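PDB 5AH5: leucine--trna ligase from Agrobacterium radiobacter, which probably joins leucine to its cognate tRNA(Leu) at the expense of ATP, as a class I aminoacyl-tRNA synthetase linked to resistance against the toxic moiety of agrocin 84. Local coordinates for residues B[507-512]-B[547-552]; B[722-727]-B[734-739]. All coordinates share one frame; numbering follows the deposited sequence.

Followed from the N terminus, the chain first lays down strands 32-37 and 70-72 of the parallel sheet, and much later adds 520-524 and 556-560. Contact 1 belongs to this return: residues 547-552, on the way from helix 533-546 to strand 556-560, come back to residues 507-512 at the start of helix 511-517, closing a loop that holds strand 520-524 and helix 533-546. Contact 2 opens after contact 1 has closed, so the two lie in series. It is a short closure within the anticodon-binding region, where residues 734-739 fold back on helix 720-729. Their centres are about 38 Å apart, and they do not touch.

Contact 1: B[507-512]-B[547-552]; sequences NPIDSS and LGYIEF
Ser-511 and Tyr-549 form the polar link of this contact, with the hydroxyl OG of Ser-511 donating to the backbone O of Tyr-549 at 2.7 Å. Set beside its own backbone N (chi1 -63°), OG comes within bonding distance of that oxygen. The donor lies 34° out of the plane of the Tyr-549 carbonyl, and the C=O...O angle is 124°. A weaker CA-H...O contact runs from Ser-511 CA to Tyr-549 O at 3.5 Å, so the serine meets this oxygen through both backbone and side chain.

Each segment carries a helix end. Asp-510 is the N-cap of helix 511-517, its OD1 accepting from Leu-513 N. Gly-548, with positive phi, ends helix 533-546 in a Schellman motif. The contact thus joins the start of the helix that leads into strand 520-524 to the loop that leads from helix 533-546 into strand 556-560, two neighbouring strands of the parallel sheet of the class I catalytic domain.

The remaining contacts are apolar and loose. Ile-509 spreads its two branches: CD1 lies 4.3 Å from Tyr-549 CB, while CG2 meets Ile-550 CG2 at 4.4 Å. Pro-508 CG approaches Tyr-549 CE2 obliquely, at 4.4 Å. Beyond this patch Tyr-549 OH is hydrogen-bonded to Asp-140 of helix 128-143, whose Leu-137 touches both Pro-508 and the tyrosine.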
loop_
_atom_site.group_PDB
_atom_site.type_symbol
_atom_site.label_atom_id
_atom_site.label_comp_id
_atom_site.label_asym_id
_atom_site.label_seq_id
_atom_site.Cartn_x
_atom_site.Cartn_y
_atom_site.Cartn_z
ATOM N N ASN B 507 12.676 -15.520 -18.131
ATOM C CA ASN B 507 13.089 -15.573 -16.734
ATOM C C ASN B 507 12.085 -14.729 -15.899
ATOM O O ASN B 507 11.586 -13.754 -16.379
ATOM C CB ASN B 507 14.483 -14.997 -16.575
ATOM C CG ASN B 507 15.513 -15.726 -17.403
ATOM O OD1 ASN B 507 16.181 -15.119 -18.246
ATOM N ND2 ASN B 507 15.631 -17.047 -17.181
ATOM N N PRO B 508 11.756 -15.146 -14.690
ATOM C CA PRO B 508 10.713 -14.430 -13.985
ATOM C C PRO B 508 11.122 -12.958 -13.755
ATOM O O PRO B 508 10.399 -12.033 -14.224
ATOM C CB PRO B 508 10.545 -15.201 -12.678
ATOM C CG PRO B 508 11.339 -16.431 -12.776
ATOM C CD PRO B 508 12.247 -16.329 -13.953
ATOM N N ILE B 509 12.334 -12.767 -13.236
ATOM C CA ILE B 509 12.848 -11.441 -12.879
ATOM C C ILE B 509 14.241 -11.108 -13.503
ATOM O O ILE B 509 15.179 -11.873 -13.385
ATOM C CB ILE B 509 12.961 -11.349 -11.388
ATOM C CG1 ILE B 509 11.577 -11.425 -10.755
ATOM C CG2 ILE B 509 13.592 -10.025 -10.987
ATOM C CD1 ILE B 509 11.611 -11.649 -9.258
ATOM N N ASP B 510 14.334 -9.951 -14.149
ATOM C CA ASP B 510 15.547 -9.457 -14.749
ATOM C C ASP B 510 16.322 -8.744 -13.626
ATOM O O ASP B 510 16.046 -7.588 -13.313
ATOM C CB ASP B 510 15.174 -8.543 -15.915
ATOM C CG ASP B 510 16.395 -8.091 -16.711
ATOM O OD1 ASP B 510 17.424 -7.793 -16.084
ATOM O OD2 ASP B 510 16.299 -7.982 -17.935
ATOM N N SER B 511 17.216 -9.491 -12.969
ATOM C CA SER B 511 18.004 -8.996 -11.853
ATOM C C SER B 511 18.694 -7.674 -12.142
ATOM O O SER B 511 18.689 -6.776 -11.317
ATOM C CB SER B 511 19.057 -10.058 -11.455
ATOM O OG SER B 511 18.388 -11.232 -10.998
ATOM N N SER B 512 19.267 -7.550 -13.324
ATOM C CA SER B 512 20.090 -6.404 -13.587
ATOM C C SER B 512 19.196 -5.136 -13.783
ATOM O O SER B 512 19.532 -4.077 -13.231
ATOM C CB SER B 512 21.135 -6.714 -14.703
ATOM O OG SER B 512 20.683 -6.379 -16.004
ATOM N N LEU B 547 17.344 -15.554 -2.178
ATOM C CA LEU B 547 17.630 -16.527 -3.233
ATOM C C LEU B 547 18.358 -15.954 -4.426
ATOM O O LEU B 547 18.556 -16.672 -5.379
ATOM C CB LEU B 547 16.343 -17.140 -3.752
ATOM C CG LEU B 547 15.430 -17.843 -2.772
ATOM C CD1 LEU B 547 14.264 -18.415 -3.565
ATOM C CD2 LEU B 547 16.130 -18.911 -2.000
ATOM N N GLY B 548 18.700 -14.664 -4.428
ATOM C CA GLY B 548 19.549 -14.109 -5.493
ATOM C C GLY B 548 18.868 -13.369 -6.616
ATOM O O GLY B 548 19.547 -12.823 -7.500
ATOM N N TYR B 549 17.536 -13.285 -6.609
ATOM C CA TYR B 549 16.897 -12.584 -7.725
ATOM C C TYR B 549 17.146 -11.065 -7.713
ATOM O O TYR B 549 17.173 -10.401 -8.780
ATOM C CB TYR B 549 15.413 -12.849 -7.720
ATOM C CG TYR B 549 15.030 -14.309 -8.022
ATOM C CD1 TYR B 549 15.002 -15.251 -7.009
ATOM C CD2 TYR B 549 14.738 -14.725 -9.311
ATOM C CE1 TYR B 549 14.683 -16.560 -7.264
ATOM C CE2 TYR B 549 14.419 -16.052 -9.587
ATOM C CZ TYR B 549 14.392 -16.954 -8.549
ATOM O OH TYR B 549 14.044 -18.265 -8.723
ATOM N N ILE B 550 17.246 -10.517 -6.502
ATOM C CA ILE B 550 17.369 -9.111 -6.307
ATOM C C ILE B 550 18.331 -8.851 -5.187
ATOM O O ILE B 550 18.608 -9.744 -4.426
ATOM C CB ILE B 550 16.018 -8.470 -5.979
ATOM C CG1 ILE B 550 15.360 -9.162 -4.779
ATOM C CG2 ILE B 550 15.112 -8.540 -7.170
ATOM C CD1 ILE B 550 13.993 -8.644 -4.411
ATOM N N GLU B 551 18.821 -7.612 -5.079
ATOM C CA GLU B 551 19.808 -7.249 -4.034
ATOM C C GLU B 551 19.262 -6.333 -2.936
ATOM O O GLU B 551 20.015 -5.873 -2.080
ATOM C CB GLU B 551 21.060 -6.648 -4.693
ATOM C CG GLU B 551 22.028 -7.734 -5.224
ATOM C CD GLU B 551 23.071 -7.252 -6.259
ATOM O OE1 GLU B 551 23.125 -6.045 -6.622
ATOM O OE2 GLU B 551 23.860 -8.101 -6.727
ATOM N N PHE B 552 17.955 -6.110 -2.927
ATOM C CA PHE B 552 17.318 -5.224 -1.936
ATOM C C PHE B 552 16.306 -6.042 -1.177
ATOM O O PHE B 552 15.877 -7.102 -1.635
ATOM C CB PHE B 552 16.694 -3.985 -2.599
ATOM C CG PHE B 552 15.738 -4.313 -3.692
ATOM C CD1 PHE B 552 16.194 -4.539 -4.985
ATOM C CD2 PHE B 552 14.387 -4.479 -3.411
ATOM C CE1 PHE B 552 15.313 -4.844 -6.001
ATOM C CE2 PHE B 552 13.509 -4.842 -4.411
ATOM C CZ PHE B 552 13.968 -5.025 -5.712
#

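Contact 2: B[722-727]-B[734-739]; sequences ISEELW and SLVAAE
Ser-723 meets Val-736 mainly through its backbone, its carbonyl O lying 3.6 Å from Val-736 CG2. Its hydroxyl bonds to Ala-719 O, just ahead of helix 720-729.

Glu-724 makes the principal polar contact. Its chain bends at chi2, and the carboxylate takes two successive backbone N-H groups at the start of the 3-10 segment 736-738. Glu-724 OE1 accepts from Val-736 N at 2.9 Å and Glu-724 OE2 from Ala-737 N at 2.8 Å. Both donors come on the syn side, 15° and 19° out of the carboxylate plane, a two-pronged grip that should hold the group against rotation. OE2 has a further donor in Trp-16 NE1. These N-H groups would stabilise negative charge on the buried acid. Leu-735 CD2 packs beside OE1.

Trp-727, one turn later, lies over Val-736. A chi1 of -173° sets CG anti to the backbone N, and the indole meets the second segment by face and edge. Val-736 CG1 sits over one face, 3.7 Å from the centroid of the six-membered ring of Trp-727, in a CH-pi contact, while CG2 fits against Trp-727 CB. At the rim, Trp-727 NE1 donates to Ser-734 OG at 3.2 Å, with the acceptor almost in the ring plane. Ser-734 OG in turn is weakly bonded to Glu-739 OE1, which lies at the indole edge 3.7 Å from Trp-727 CZ2.

The pairing of helix 720-729 with the loop that follows it lies in the helical anticodon-binding region of the synthetase. Helix 5-19 touches Glu-724, Leu-735 and Ala-737, helix 701-715 reaches Trp-727 and Val-736 through Arg-713, and the loop then runs on to strand 753-760.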
loop_
_atom_site.group_PDB
_atom_site.type_symbol
_atom_site.label_atom_id
_atom_site.label_comp_id
_atom_site.label_asym_id
_atom_site.label_seq_id
_atom_site.Cartn_x
_atom_site.Cartn_y
_atom_site.Cartn_z
ATOM N N ILE B 722 -5.290 20.709 -20.766
ATOM C CA ILE B 722 -5.493 22.156 -20.846
ATOM C C ILE B 722 -4.151 22.874 -20.898
ATOM O O ILE B 722 -3.990 23.877 -21.548
ATOM C CB ILE B 722 -6.304 22.646 -19.610
ATOM C CG1 ILE B 722 -7.790 22.648 -19.969
ATOM C CG2 ILE B 722 -5.881 24.034 -19.141
ATOM C CD1 ILE B 722 -8.733 22.450 -18.777
ATOM N N SER B 723 -3.191 22.369 -20.186
ATOM C CA SER B 723 -1.865 22.979 -20.198
ATOM C C SER B 723 -1.187 22.943 -21.555
ATOM O O SER B 723 -0.561 23.937 -21.942
ATOM C CB SER B 723 -0.992 22.345 -19.151
ATOM O OG SER B 723 -1.512 22.673 -17.878
ATOM N N GLU B 724 -1.301 21.808 -22.267
ATOM C CA GLU B 724 -0.785 21.705 -23.605
ATOM C C GLU B 724 -1.544 22.653 -24.481
ATOM O O GLU B 724 -0.939 23.295 -25.323
ATOM C CB GLU B 724 -0.895 20.269 -24.207
ATOM C CG GLU B 724 -0.040 19.216 -23.534
ATOM C CD GLU B 724 1.473 19.413 -23.641
ATOM O OE1 GLU B 724 1.875 20.318 -24.375
ATOM O OE2 GLU B 724 2.271 18.718 -22.912
ATOM N N GLU B 725 -2.858 22.757 -24.292
ATOM C CA GLU B 725 -3.645 23.608 -25.162
ATOM C C GLU B 725 -3.123 25.061 -25.033
ATOM O O GLU B 725 -2.918 25.747 -26.020
ATOM C CB GLU B 725 -5.134 23.559 -24.741
ATOM C CG GLU B 725 -6.133 24.288 -25.637
ATOM C CD GLU B 725 -6.526 23.519 -26.893
ATOM O OE1 GLU B 725 -6.183 22.317 -27.056
ATOM O OE2 GLU B 725 -7.247 24.111 -27.708
ATOM N N LEU B 726 -2.960 25.516 -23.798
ATOM C CA LEU B 726 -2.598 26.922 -23.549
ATOM C C LEU B 726 -1.187 27.207 -23.992
ATOM O O LEU B 726 -0.950 28.196 -24.688
ATOM C CB LEU B 726 -2.779 27.252 -22.088
ATOM C CG LEU B 726 -4.251 27.209 -21.729
ATOM C CD1 LEU B 726 -4.430 27.502 -20.239
ATOM C CD2 LEU B 726 -5.076 28.140 -22.594
ATOM N N TRP B 727 -0.271 26.303 -23.660
ATOM C CA TRP B 727 1.108 26.357 -24.187
ATOM C C TRP B 727 1.163 26.551 -25.685
ATOM O O TRP B 727 1.858 27.493 -26.167
ATOM C CB TRP B 727 1.840 25.092 -23.790
ATOM C CG TRP B 727 3.305 24.968 -24.067
ATOM C CD1 TRP B 727 3.876 24.164 -24.996
ATOM C CD2 TRP B 727 4.363 25.510 -23.315
ATOM N NE1 TRP B 727 5.227 24.201 -24.906
ATOM C CE2 TRP B 727 5.564 24.993 -23.850
ATOM C CE3 TRP B 727 4.428 26.395 -22.237
ATOM C CZ2 TRP B 727 6.829 25.377 -23.375
ATOM C CZ3 TRP B 727 5.655 26.731 -21.729
ATOM C CH2 TRP B 727 6.853 26.253 -22.308
ATOM N N SER B 734 6.847 23.028 -28.922
ATOM C CA SER B 734 7.132 21.855 -28.109
ATOM C C SER B 734 5.897 21.461 -27.257
ATOM O O SER B 734 4.911 22.182 -27.200
ATOM C CB SER B 734 8.302 22.174 -27.192
ATOM O OG SER B 734 7.927 23.204 -26.250
ATOM N N LEU B 735 5.956 20.292 -26.636
ATOM C CA LEU B 735 4.923 19.875 -25.665
ATOM C C LEU B 735 5.433 20.322 -24.313
ATOM O O LEU B 735 6.576 20.076 -24.020
ATOM C CB LEU B 735 4.741 18.360 -25.695
ATOM C CG LEU B 735 4.084 17.779 -26.963
ATOM C CD1 LEU B 735 4.226 16.258 -27.006
ATOM C CD2 LEU B 735 2.620 18.174 -27.032
ATOM N N VAL B 736 4.585 20.943 -23.489
ATOM C CA VAL B 736 5.024 21.364 -22.165
ATOM C C VAL B 736 5.416 20.176 -21.357
ATOM O O VAL B 736 6.269 20.292 -20.472
ATOM C CB VAL B 736 3.958 22.008 -21.186
ATOM C CG1 VAL B 736 4.581 23.183 -20.493
ATOM C CG2 VAL B 736 2.594 22.303 -21.757
ATOM N N ALA B 737 4.745 19.037 -21.593
ATOM C CA ALA B 737 5.074 17.798 -20.876
ATOM C C ALA B 737 6.534 17.385 -21.081
ATOM O O ALA B 737 7.114 16.753 -20.172
ATOM C CB ALA B 737 4.092 16.638 -21.237
ATOM N N ALA B 738 7.143 17.771 -22.218
ATOM C CA ALA B 738 8.561 17.479 -22.489
ATOM C C ALA B 738 9.497 18.614 -22.117
ATOM O O ALA B 738 10.671 18.492 -22.349
ATOM C CB ALA B 738 8.783 17.147 -23.950
ATOM N N GLU B 739 9.009 19.664 -21.487
ATOM C CA GLU B 739 9.845 20.844 -21.194
ATOM C C GLU B 739 10.502 20.553 -19.848
ATOM O O GLU B 739 9.872 19.980 -18.993
ATOM C CB GLU B 739 8.961 22.080 -21.194
ATOM C CG GLU B 739 9.668 23.414 -21.160
ATOM C CD GLU B 739 10.468 23.747 -22.422
ATOM O OE1 GLU B 739 10.036 23.466 -23.557
ATOM O OE2 GLU B 739 11.536 24.364 -22.252
#